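PDB 4IQD: carboxyvinyl-carboxyphosphonate phosphorylmutase from Bacillus anthracis, which belongs to the phosphoenolpyruvate phosphomutase family of TIM-barrel enzymes and binds pyruvic acid at several places. Local coordinates for residues P34-D38 and A39-L43; G65-D68 and L69-T73; E124-Q127 and L128-C132; E144-V147 and Q148-A152; G265-K268 and D269-N273. All blocks are in the same frame, centred on the assembly; numbering follows the deposited sequence.

Contact 1: P34-D38 and A39-L43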
loop_
_atom_site.group_PDB
_atom_site.type_symbol
_atom_site.label_atom_id
_atom_site.label_comp_id
_atom_site.label_asym_id
_atom_site.label_seq_id
_atom_site.Cartn_x
_atom_site.Cartn_y
_atom_site.Cartn_z
ATOM N N PRO A 34 -13.087 -0.251 10.270
ATOM C CA PRO A 34 -12.182 -1.128 9.527
ATOM C C PRO A 34 -10.776 -0.567 9.445
ATOM O O PRO A 34 -10.600 0.639 9.304
ATOM C CB PRO A 34 -12.784 -1.145 8.118
ATOM C CG PRO A 34 -14.109 -0.507 8.228
ATOM C CD PRO A 34 -14.056 0.410 9.386
ATOM N N GLY A 35 -9.782 -1.443 9.522
ATOM C CA GLY A 35 -8.420 -1.046 9.247
ATOM C C GLY A 35 -8.213 -0.860 7.755
ATOM O O GLY A 35 -8.639 -1.688 6.952
ATOM N N ALA A 36 -7.574 0.242 7.380
ATOM C CA ALA A 36 -7.193 0.468 5.994
ATOM C C ALA A 36 -5.715 0.806 5.942
ATOM O O ALA A 36 -5.312 1.893 6.347
ATOM C CB ALA A 36 -8.016 1.593 5.389
ATOM N N HIS A 37 -4.904 -0.128 5.457
ATOM C CA HIS A 37 -3.459 0.071 5.431
ATOM C C HIS A 37 -3.010 0.995 4.306
ATOM O O HIS A 37 -1.878 1.474 4.313
ATOM C CB HIS A 37 -2.725 -1.267 5.340
ATOM C CG HIS A 37 -3.021 -2.038 4.089
ATOM N ND1 HIS A 37 -4.138 -2.823 3.951
ATOM C CD2 HIS A 37 -2.334 -2.145 2.929
ATOM C CE1 HIS A 37 -4.139 -3.384 2.752
ATOM N NE2 HIS A 37 -3.044 -2.985 2.114
ATOM N N ASP A 38 -3.895 1.240 3.342
ATOM C CA ASP A 38 -3.591 2.147 2.241
ATOM C C ASP A 38 -4.841 2.845 1.703
ATOM O O ASP A 38 -5.960 2.539 2.117
ATOM C CB ASP A 38 -2.833 1.417 1.124
ATOM C CG ASP A 38 -3.721 0.492 0.301
ATOM O OD1 ASP A 38 -4.880 0.238 0.687
ATOM O OD2 ASP A 38 -3.245 0.001 -0.744
ATOM N N ALA A 39 -4.647 3.769 0.767
ATOM C CA ALA A 39 -5.749 4.580 0.267
ATOM C C ALA A 39 -6.784 3.780 -0.523
ATOM O O ALA A 39 -7.965 4.112 -0.499
ATOM C CB ALA A 39 -5.228 5.747 -0.554
HETATM N N MSE A 40 -6.355 2.731 -1.218
HETATM C CA MSE A 40 -7.308 1.911 -1.964
HETATM C C MSE A 40 -8.244 1.158 -1.026
HETATM O O MSE A 40 -9.451 1.121 -1.250
HETATM C CB MSE A 40 -6.609 0.936 -2.914
HETATM C CG MSE A 40 -7.575 0.043 -3.691
HETATM SE SE MSE A 40 -8.870 1.054 -4.753
HETATM C CE MSE A 40 -10.126 -0.359 -5.175
ATOM N N ALA A 41 -7.683 0.563 0.024
ATOM C CA ALA A 41 -8.490 -0.103 1.038
ATOM C C ALA A 41 -9.441 0.895 1.692
ATOM O O ALA A 41 -10.583 0.566 2.002
ATOM C CB ALA A 41 -7.600 -0.766 2.084
ATOM N N ALA A 42 -8.960 2.119 1.884
ATOM C CA ALA A 42 -9.769 3.181 2.466
ATOM C C ALA A 42 -10.977 3.507 1.588
ATOM O O ALA A 42 -12.084 3.707 2.085
ATOM C CB ALA A 42 -8.919 4.422 2.682
ATOM N N LEU A 43 -10.755 3.547 0.280
ATOM C CA LEU A 43 -11.816 3.850 -0.671
ATOM C C LEU A 43 -12.864 2.744 -0.740
ATOM O O LEU A 43 -14.057 3.016 -0.855
ATOM C CB LEU A 43 -11.220 4.102 -2.056
ATOM C CG LEU A 43 -10.415 5.398 -2.180
ATOM C CD1 LEU A 43 -9.549 5.394 -3.435
ATOM C CD2 LEU A 43 -11.349 6.599 -2.172
#
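The carboxylate of D38 takes the backbone N-H of A41 on the syn side of OD1. The donor stands 33° out of the carboxylate plane. This bond is short and fairly straight: A41 N to D38 OD1 is 2.9 Å, with 164° at the hydrogen. D38 OD1 also lies over one face of the H37 ring, 4.0 Å above its plane and nearer the periphery than the centre. The methyl of A41 reaches the same ring obliquely, with A41 CB 4.4 Å from H37 CE1. A41 CB also packs 3.2 Å from D38 OD1.

D38 is the N-cap of helix 39-48, which follows strand 31-34 in the TIM barrel. Its CG is flanked by the backbone N and C (chi1 74°). From there the carboxylate reaches forward over the first turn and takes up an amide N-H that has no helical carbonyl before it. The main chain of D38 adds a second bond, from A42 N to D38 O at 3.0 Å. The two bonds therefore bind D38 to successive amides.

Next to these bonds, A36 CB packs against the methyls of A41 and A42, with A36 CB to A42 CB at 4.0 Å. The side chain of M40, a selenomethionine, starts beside the D38 carboxylate and then leads away. All of this is buried. H37 ND1 is hydrogen-bonded to S246 OG, and H37 O accepts a hydrogen bond from R80 NH1. Y254 of the second subunit packs on A41, and A251 of that subunit packs on M40.

Contact 2: G65-D68 and L69-T73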
loop_
_atom_site.group_PDB
_atom_site.type_symbol
_atom_site.label_atom_id
_atom_site.label_comp_id
_atom_site.label_asym_id
_atom_site.label_seq_id
_atom_site.Cartn_x
_atom_site.Cartn_y
_atom_site.Cartn_z
ATOM N N GLY A 65 6.601 -4.092 4.605
ATOM C CA GLY A 65 7.435 -5.277 4.704
ATOM C C GLY A 65 8.268 -5.295 5.971
ATOM O O GLY A 65 9.386 -5.810 5.987
ATOM N N LEU A 66 7.716 -4.736 7.042
ATOM C CA LEU A 66 8.444 -4.596 8.298
ATOM C C LEU A 66 7.727 -5.307 9.442
ATOM O O LEU A 66 6.526 -5.549 9.365
ATOM C CB LEU A 66 8.619 -3.112 8.632
ATOM C CG LEU A 66 9.295 -2.256 7.563
ATOM C CD1 LEU A 66 9.584 -0.870 8.109
ATOM C CD2 LEU A 66 10.566 -2.915 7.049
ATOM N N PRO A 67 8.464 -5.643 10.516
ATOM C CA PRO A 67 7.787 -6.227 11.676
ATOM C C PRO A 67 7.191 -5.147 12.567
ATOM O O PRO A 67 7.677 -4.019 12.586
ATOM C CB PRO A 67 8.915 -6.954 12.420
ATOM C CG PRO A 67 10.201 -6.532 11.766
ATOM C CD PRO A 67 9.905 -5.474 10.755
ATOM N N ASP A 68 6.142 -5.498 13.297
ATOM C CA ASP A 68 5.529 -4.574 14.238
ATOM C C ASP A 68 6.396 -4.461 15.485
ATOM O O ASP A 68 6.082 -5.040 16.526
ATOM C CB ASP A 68 4.127 -5.049 14.612
ATOM C CG ASP A 68 3.335 -3.991 15.337
ATOM O OD1 ASP A 68 3.747 -2.815 15.288
ATOM O OD2 ASP A 68 2.298 -4.332 15.944
ATOM N N LEU A 69 7.492 -3.716 15.373
ATOM C CA LEU A 69 8.472 -3.640 16.449
ATOM C C LEU A 69 8.901 -2.214 16.759
ATOM O O LEU A 69 9.962 -1.991 17.342
ATOM C CB LEU A 69 9.691 -4.494 16.109
ATOM C CG LEU A 69 9.419 -5.994 16.170
ATOM C CD1 LEU A 69 10.632 -6.785 15.727
ATOM C CD2 LEU A 69 9.008 -6.377 17.577
ATOM N N GLY A 70 8.070 -1.257 16.362
ATOM C CA GLY A 70 8.308 0.145 16.658
ATOM C C GLY A 70 9.564 0.711 16.023
ATOM O O GLY A 70 10.369 1.354 16.693
ATOM N N ILE A 71 9.729 0.476 14.725
ATOM C CA ILE A 71 10.887 0.988 14.002
ATOM C C ILE A 71 10.476 1.982 12.926
ATOM O O ILE A 71 11.318 2.538 12.225
ATOM C CB ILE A 71 11.712 -0.146 13.378
ATOM C CG1 ILE A 71 10.846 -0.963 12.417
ATOM C CG2 ILE A 71 12.302 -1.025 14.471
ATOM C CD1 ILE A 71 11.463 -2.275 11.994
ATOM N N VAL A 72 9.174 2.200 12.799
ATOM C CA VAL A 72 8.677 3.244 11.923
ATOM C C VAL A 72 8.629 4.542 12.704
ATOM O O VAL A 72 8.625 4.532 13.934
ATOM C CB VAL A 72 7.282 2.921 11.368
ATOM C CG1 VAL A 72 7.352 1.731 10.425
ATOM C CG2 VAL A 72 6.307 2.668 12.502
ATOM N N THR A 73 8.603 5.659 11.984
ATOM C CA THR A 73 8.619 6.971 12.614
ATOM C C THR A 73 7.243 7.615 12.569
ATOM O O THR A 73 6.389 7.218 11.781
ATOM C CB THR A 73 9.618 7.905 11.927
ATOM O OG1 THR A 73 9.127 8.252 10.629
ATOM C CG2 THR A 73 10.971 7.231 11.793
HETATM O O HOH W 1 7.761 -1.256 13.214
HETATM O O HOH W 2 5.400 -0.522 14.688
#
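An inverse gamma turn centred on D68 forms part of the loop between helices 57-63 and 74-88 of the barrel. Its closing bond runs from L69 N to P67 O at 2.8 Å. The bond is weak, because the angle at the hydrogen is only 125°.

P67 O has a second donor. Water 1 gives it a hydrogen at 2.8 Å and accepts from I71 N at 3.0 Å. Water 2 makes a similar bridge on the D68 side: it donates to D68 OD1 at 2.9 Å and accepts from G70 N.

The apolar side chains meet around the proline ring. L69 CD1 lies 3.7 Å from P67 CB, and the two side chains cross at about a right angle. I71 sends CD1 to another part of the ring, 3.8 Å from P67 CD. Its chain is extended beyond CG1 (chi2 -167°), which carries CD1 to the proline. Further along, L66 CD1 touches V72 CG1 at 4.1 Å.

T61 of helix 57-63 touches the side chains of L66, D68 and V72. F289 of the second subunit packs on P67, and Y286 of that subunit packs on L69. One weak direct bond crosses this turn, while water carries the bridges to G70 and I71. The loop probably owes its shape to bound water and packing on the proline as well as to the backbone.

Contact 3: E124-Q127 and L128-C132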
loop_
_atom_site.group_PDB
_atom_site.type_symbol
_atom_site.label_atom_id
_atom_site.label_comp_id
_atom_site.label_asym_id
_atom_site.label_seq_id
_atom_site.Cartn_x
_atom_site.Cartn_y
_atom_site.Cartn_z
ATOM N N GLU A 124 -0.929 3.718 23.944
ATOM C CA GLU A 124 -0.932 2.568 24.843
ATOM C C GLU A 124 0.067 2.685 25.990
ATOM O O GLU A 124 1.023 3.458 25.920
ATOM C CB GLU A 124 -0.667 1.284 24.054
ATOM C CG GLU A 124 0.722 1.192 23.451
ATOM C CD GLU A 124 0.829 0.093 22.408
ATOM O OE1 GLU A 124 1.924 -0.487 22.258
ATOM O OE2 GLU A 124 -0.184 -0.189 21.734
ATOM N N ASP A 125 -0.166 1.904 27.043
ATOM C CA ASP A 125 0.702 1.912 28.220
ATOM C C ASP A 125 1.797 0.850 28.168
ATOM O O ASP A 125 2.492 0.623 29.153
ATOM C CB ASP A 125 -0.109 1.782 29.517
ATOM C CG ASP A 125 -0.984 0.536 29.556
ATOM O OD1 ASP A 125 -0.930 -0.284 28.617
ATOM O OD2 ASP A 125 -1.729 0.377 30.547
ATOM N N GLN A 126 1.945 0.203 27.018
ATOM C CA GLN A 126 3.047 -0.724 26.818
ATOM C C GLN A 126 4.350 0.040 26.947
ATOM O O GLN A 126 4.405 1.235 26.664
ATOM C CB GLN A 126 2.959 -1.380 25.441
ATOM C CG GLN A 126 2.127 -2.649 25.405
ATOM C CD GLN A 126 2.969 -3.900 25.560
ATOM O OE1 GLN A 126 4.200 -3.838 25.551
ATOM N NE2 GLN A 126 2.311 -5.045 25.697
ATOM N N GLN A 127 5.396 -0.643 27.390
ATOM C CA GLN A 127 6.685 0.004 27.563
ATOM C C GLN A 127 7.566 -0.311 26.365
ATOM O O GLN A 127 7.848 -1.472 26.079
ATOM C CB GLN A 127 7.340 -0.448 28.869
ATOM C CG GLN A 127 8.380 0.516 29.409
ATOM C CD GLN A 127 9.782 0.154 28.982
ATOM O OE1 GLN A 127 10.415 -0.719 29.575
ATOM N NE2 GLN A 127 10.279 0.822 27.947
ATOM N N LEU A 128 7.983 0.735 25.660
ATOM C CA LEU A 128 8.738 0.580 24.424
ATOM C C LEU A 128 9.919 1.541 24.352
ATOM O O LEU A 128 9.846 2.655 24.869
ATOM C CB LEU A 128 7.819 0.779 23.216
ATOM C CG LEU A 128 7.138 -0.490 22.709
ATOM C CD1 LEU A 128 5.752 -0.184 22.168
ATOM C CD2 LEU A 128 8.000 -1.150 21.643
ATOM N N PRO A 129 11.021 1.107 23.718
ATOM C CA PRO A 129 11.195 -0.232 23.144
ATOM C C PRO A 129 11.531 -1.248 24.221
ATOM O O PRO A 129 11.779 -0.870 25.365
ATOM C CB PRO A 129 12.390 -0.051 22.211
ATOM C CG PRO A 129 13.185 1.024 22.851
ATOM C CD PRO A 129 12.183 1.971 23.448
ATOM N N LYS A 130 11.538 -2.523 23.855
ATOM C CA LYS A 130 11.826 -3.582 24.807
ATOM C C LYS A 130 13.326 -3.704 25.028
ATOM O O LYS A 130 14.119 -3.427 24.128
ATOM C CB LYS A 130 11.278 -4.910 24.297
ATOM C CG LYS A 130 9.938 -4.797 23.596
ATOM C CD LYS A 130 8.818 -4.504 24.575
ATOM C CE LYS A 130 7.478 -4.457 23.860
ATOM N NZ LYS A 130 7.224 -5.695 23.071
ATOM N N LYS A 131 13.706 -4.119 26.233
ATOM C CA LYS A 131 15.106 -4.349 26.558
ATOM C C LYS A 131 15.685 -5.415 25.641
ATOM O O LYS A 131 15.013 -6.391 25.306
ATOM C CB LYS A 131 15.267 -4.771 28.023
ATOM C CG LYS A 131 16.708 -5.046 28.441
ATOM C CD LYS A 131 16.794 -5.610 29.855
ATOM C CE LYS A 131 17.319 -4.585 30.856
ATOM N NZ LYS A 131 16.388 -3.441 31.069
ATOM N N CYS A 132 16.928 -5.200 25.229
ATOM C CA CYS A 132 17.648 -6.137 24.386
ATOM C C CYS A 132 17.602 -7.541 24.987
ATOM O O CYS A 132 17.754 -7.709 26.196
ATOM C CB CYS A 132 19.095 -5.667 24.238
ATOM S SG CYS A 132 19.982 -6.374 22.848
#
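The aliphatic part of K130 lies against the backbone of Q127 and the amide of Q126. K130 CD is 3.5 Å from Q127 O, and K130 CE is 3.7 Å from Q126 OE1. These are van der Waals contacts. The lysine reaches them because its chain bends at chi2 (-72°) and again at chi4, which turns the end back toward the earlier residues. K130 NZ gives a weak hydrogen bond to L135 O. On the same stretch a methyl of L128 meets a carboxylate: L128 CD1 is 3.8 Å from E124 OE1, and the two side chains cross at a slant. The side chain of Q127 leaves in another direction. Its chain bends at chi2 and carries the amide forward, with Q127 NE2 3.4 Å from P129 O.

The segment is the loop that leaves strand 120-124, a strand of the TIM barrel, on the way to helix 143-156. The peptide between L128 and P129 is cis and kinks the chain here.

The next shell fixes the start of the loop. D125 OD2 is hydrogen-bonded to T166 OG1 and to Y184 OH, and D125 OD1 takes the backbone N-H of D167. Backbone bonds link E124 with D97, D125 with V141 and R165, and Q127 with K139. The side chain of Q127 also rests on K139 and V141.

Contact 4: E144-V147 and Q148-A152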
loop_
_atom_site.group_PDB
_atom_site.type_symbol
_atom_site.label_atom_id
_atom_site.label_comp_id
_atom_site.label_asym_id
_atom_site.label_seq_id
_atom_site.Cartn_x
_atom_site.Cartn_y
_atom_site.Cartn_z
ATOM N N GLU A 144 1.144 6.781 35.790
ATOM C CA GLU A 144 1.492 8.193 35.650
ATOM C C GLU A 144 2.162 8.462 34.316
ATOM O O GLU A 144 1.952 9.505 33.696
ATOM C CB GLU A 144 2.435 8.622 36.774
ATOM C CG GLU A 144 3.094 9.974 36.542
ATOM C CD GLU A 144 4.192 10.272 37.542
ATOM O OE1 GLU A 144 5.177 9.504 37.594
ATOM O OE2 GLU A 144 4.067 11.273 38.279
ATOM N N GLU A 145 2.970 7.505 33.879
ATOM C CA GLU A 145 3.736 7.648 32.656
ATOM C C GLU A 145 2.830 7.896 31.451
ATOM O O GLU A 145 3.124 8.750 30.619
ATOM C CB GLU A 145 4.609 6.414 32.440
ATOM C CG GLU A 145 6.020 6.725 31.975
ATOM C CD GLU A 145 6.976 5.565 32.196
ATOM O OE1 GLU A 145 6.924 4.947 33.287
ATOM O OE2 GLU A 145 7.771 5.269 31.278
ATOM N N LEU A 146 1.724 7.163 31.365
ATOM C CA LEU A 146 0.762 7.391 30.291
ATOM C C LEU A 146 -0.081 8.625 30.577
ATOM O O LEU A 146 -0.444 9.363 29.662
ATOM C CB LEU A 146 -0.148 6.181 30.071
ATOM C CG LEU A 146 -1.046 6.348 28.838
ATOM C CD1 LEU A 146 -0.199 6.623 27.605
ATOM C CD2 LEU A 146 -1.950 5.156 28.600
ATOM N N VAL A 147 -0.388 8.837 31.851
ATOM C CA VAL A 147 -1.187 9.975 32.282
ATOM C C VAL A 147 -0.590 11.281 31.783
ATOM O O VAL A 147 -1.291 12.124 31.227
ATOM C CB VAL A 147 -1.322 10.010 33.820
ATOM C CG1 VAL A 147 -1.602 11.424 34.319
ATOM C CG2 VAL A 147 -2.410 9.048 34.276
ATOM N N GLN A 148 0.715 11.434 31.965
ATOM C CA GLN A 148 1.408 12.626 31.505
ATOM C C GLN A 148 1.356 12.756 29.986
ATOM O O GLN A 148 1.161 13.848 29.456
ATOM C CB GLN A 148 2.851 12.606 31.986
ATOM C CG GLN A 148 2.978 12.706 33.486
ATOM C CD GLN A 148 4.401 12.533 33.949
ATOM O OE1 GLN A 148 5.178 11.800 33.339
ATOM N NE2 GLN A 148 4.757 13.214 35.030
ATOM N N LYS A 149 1.521 11.637 29.290
ATOM C CA LYS A 149 1.453 11.630 27.835
ATOM C C LYS A 149 0.083 12.073 27.331
ATOM O O LYS A 149 -0.017 12.813 26.355
ATOM C CB LYS A 149 1.794 10.249 27.281
ATOM C CG LYS A 149 3.269 9.912 27.344
ATOM C CD LYS A 149 3.584 8.663 26.543
ATOM C CE LYS A 149 5.080 8.514 26.332
ATOM N NZ LYS A 149 5.417 7.373 25.439
ATOM N N ILE A 150 -0.970 11.613 27.998
ATOM C CA ILE A 150 -2.327 11.992 27.634
ATOM C C ILE A 150 -2.528 13.485 27.861
ATOM O O ILE A 150 -3.107 14.180 27.026
ATOM C CB ILE A 150 -3.362 11.180 28.433
ATOM C CG1 ILE A 150 -3.266 9.699 28.055
ATOM C CG2 ILE A 150 -4.763 11.698 28.186
ATOM C CD1 ILE A 150 -4.156 8.791 28.869
ATOM N N LYS A 151 -2.024 13.973 28.989
ATOM C CA LYS A 151 -2.080 15.394 29.316
ATOM C C LYS A 151 -1.331 16.221 28.286
ATOM O O LYS A 151 -1.739 17.336 27.961
ATOM C CB LYS A 151 -1.492 15.647 30.706
ATOM C CG LYS A 151 -2.333 15.105 31.848
ATOM C CD LYS A 151 -1.524 14.963 33.129
ATOM C CE LYS A 151 -1.053 16.302 33.666
ATOM N NZ LYS A 151 -0.365 16.137 34.982
ATOM N N ALA A 152 -0.231 15.670 27.781
ATOM C CA ALA A 152 0.536 16.319 26.725
ATOM C C ALA A 152 -0.310 16.491 25.468
ATOM O O ALA A 152 -0.282 17.540 24.822
ATOM C CB ALA A 152 1.787 15.524 26.417
#
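Q148 lies back along helix 143-156 over E144, one turn earlier. This helix belongs to the beta-alpha-beta unit that runs from strand 120-124 to strand 161-166 in the barrel. Q148 CB starts 3.7 Å from E144 O, the carbonyl that also accepts Q148 N in a helical bond of 2.9 Å. The next atom is closer, with Q148 CG at 3.4 Å from E144 O. Q148 CD then passes 3.9 Å from E144 CG. At the tip, Q148 OE1 is 4.0 Å from E144 O. Q148 NE2 is 3.8 Å from E144 OE2, too long for a hydrogen bond. The amide and the carboxylate are stacked instead, their planes 18° apart. E144 meets it there because its CG is anti to the backbone N (chi1 167°) and its chain is extended. Both residues are on the exposed side of the helix.

The inner side is apolar. L146 CG packs on I150 CD1 at 4.0 Å, and both side chains touch Y184 of helix 174-187. L146 and K149 also lean on I123 of strand 120-124. The end of K149 turns away, and its NZ is hydrogen-bonded to T98 O and G101 O. E145 OE1 is hydrogen-bonded to T142 OG1, just before the segment.

Further helical bonds join I150 N to L146 O and K151 N to V147 O. Beside the latter the stem of K151 crosses the valine at a slant, with K151 CD 3.7 Å from V147 CG1.

Contact 5: G265-K268 and D269-N273; sequences GSQK and DALSN
An ST turn at S266 leads into a beta turn closed by A270 N and Q267 O. In the first, S266 OG accepts the backbone N-H of K268 at 3.2 Å from K268 N. In the second, A270 N to Q267 O is 3.1 Å, with 163° at the hydrogen. The donor stands 46° out of the carbonyl plane, not on a lone pair.

The side chain of L271 closes over the carbonyls of Q267 and K268. L271 CD1 is 3.2 Å from Q267 O and 3.4 Å from K268 O, so one methyl lies against both oxygens. Water 3 donates to S266 O at 3.0 Å and accepts from D269 N at 3.1 Å. The carboxylate of D269 turns toward the stem of K268, with D269 OD1 3.7 Å from K268 CB. The charged ends stay apart: K268 NZ is 6.3 Å from D269 OD1.

Y226 of the second subunit, a residue that lines a pyruvic acid pocket in this protein, packs on S266, K268 and L271. In one of its two conformers, Q267 NE2 is hydrogen-bonded to E220 OE2 and M218 O of that subunit. The segment begins at G265, the first residue past helix 245-264, with positive phi. The chain then folds back on this helix, with A270 against V257 and L260, before it runs on to helix 277-283.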
loop_
_atom_site.group_PDB
_atom_site.type_symbol
_atom_site.label_atom_id
_atom_site.label_comp_id
_atom_site.label_asym_id
_atom_site.label_seq_id
_atom_site.Cartn_x
_atom_site.Cartn_y
_atom_site.Cartn_z
ATOM N N GLY A 265 1.518 -19.858 -16.095
ATOM C CA GLY A 265 2.074 -18.915 -17.048
ATOM C C GLY A 265 1.126 -17.781 -17.391
ATOM O O GLY A 265 1.470 -16.895 -18.173
ATOM N N SER A 266 -0.064 -17.802 -16.796
ATOM C CA SER A 266 -1.095 -16.814 -17.101
ATOM C C SER A 266 -1.985 -16.539 -15.888
ATOM O O SER A 266 -2.106 -17.380 -14.997
ATOM C CB SER A 266 -1.945 -17.299 -18.279
ATOM O OG SER A 266 -2.955 -16.363 -18.610
ATOM N N GLN A 267 -2.598 -15.360 -15.851
ATOM C CA GLN A 267 -3.514 -15.031 -14.767
ATOM C C GLN A 267 -4.951 -15.299 -15.192
ATOM O O GLN A 267 -5.893 -14.856 -14.539
ATOM C CB GLN A 267 -3.338 -13.581 -14.304
ATOM C CG GLN A 267 -3.871 -12.528 -15.261
ATOM C CD GLN A 267 -2.845 -12.080 -16.281
ATOM O OE1 GLN A 267 -2.211 -12.898 -16.947
ATOM N NE2 GLN A 267 -2.678 -10.771 -16.409
ATOM N N LYS A 268 -5.087 -16.037 -16.292
ATOM C CA LYS A 268 -6.373 -16.463 -16.858
ATOM C C LYS A 268 -7.484 -16.817 -15.875
ATOM O O LYS A 268 -8.619 -16.359 -16.002
ATOM C CB LYS A 268 -6.127 -17.713 -17.703
ATOM C CG LYS A 268 -6.247 -17.548 -19.195
ATOM C CD LYS A 268 -5.746 -18.807 -19.881
ATOM C CE LYS A 268 -6.516 -19.100 -21.146
ATOM N NZ LYS A 268 -5.964 -20.276 -21.871
ATOM N N ASP A 269 -7.146 -17.651 -14.902
ATOM C CA ASP A 269 -8.154 -18.272 -14.060
ATOM C C ASP A 269 -8.560 -17.413 -12.867
ATOM O O ASP A 269 -9.471 -17.771 -12.122
ATOM C CB ASP A 269 -7.670 -19.646 -13.591
ATOM C CG ASP A 269 -7.291 -20.556 -14.745
ATOM O OD1 ASP A 269 -7.863 -20.400 -15.847
ATOM O OD2 ASP A 269 -6.422 -21.431 -14.552
ATOM N N ALA A 270 -7.889 -16.281 -12.691
ATOM C CA ALA A 270 -8.145 -15.432 -11.533
ATOM C C ALA A 270 -8.833 -14.126 -11.912
ATOM O O ALA A 270 -8.916 -13.207 -11.102
ATOM C CB ALA A 270 -6.852 -15.154 -10.786
ATOM N N LEU A 271 -9.332 -14.055 -13.141
ATOM C CA LEU A 271 -9.975 -12.846 -13.637
ATOM C C LEU A 271 -11.194 -12.468 -12.804
ATOM O O LEU A 271 -11.489 -11.290 -12.626
ATOM C CB LEU A 271 -10.392 -13.024 -15.101
ATOM C CG LEU A 271 -9.459 -12.566 -16.225
ATOM C CD1 LEU A 271 -8.037 -13.022 -16.002
ATOM C CD2 LEU A 271 -9.977 -13.094 -17.551
ATOM N N SER A 272 -11.900 -13.472 -12.294
ATOM C CA SER A 272 -13.112 -13.234 -11.518
ATOM C C SER A 272 -12.795 -12.713 -10.121
ATOM O O SER A 272 -13.652 -12.135 -9.450
ATOM C CB SER A 272 -13.948 -14.510 -11.431
ATOM O OG SER A 272 -14.322 -14.956 -12.721
ATOM N N ASN A 273 -11.558 -12.926 -9.689
ATOM C CA ASN A 273 -11.113 -12.478 -8.378
ATOM C C ASN A 273 -10.529 -11.078 -8.447
ATOM O O ASN A 273 -9.723 -10.688 -7.604
ATOM C CB ASN A 273 -10.065 -13.439 -7.821
ATOM C CG ASN A 273 -10.635 -14.809 -7.519
ATOM O OD1 ASN A 273 -11.761 -14.931 -7.043
ATOM N ND2 ASN A 273 -9.857 -15.849 -7.797
HETATM O O HOH W 3 -4.462 -19.187 -15.113
#

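In the fold
Contacts 1 to 4 belong to the barrel, and contact 5 follows the long helix 245-264. Pyruvic acid is bound near three of them: about 7 Å from the side chain of D38, and about 6 Å from those of D68 and E124. Contacts 2 and 3 are the closest pair by centres, at 13 Å, with nearest atoms about 5 Å apart. Contacts 3 and 4 do touch: E124 O meets L146 CD1 at 3.8 Å, joining the end of a strand to the following helix. Contacts 1 and 5 have centres 24 Å apart and both touch the second subunit. Contact 5 is farthest from contact 4, with centres 52 Å apart.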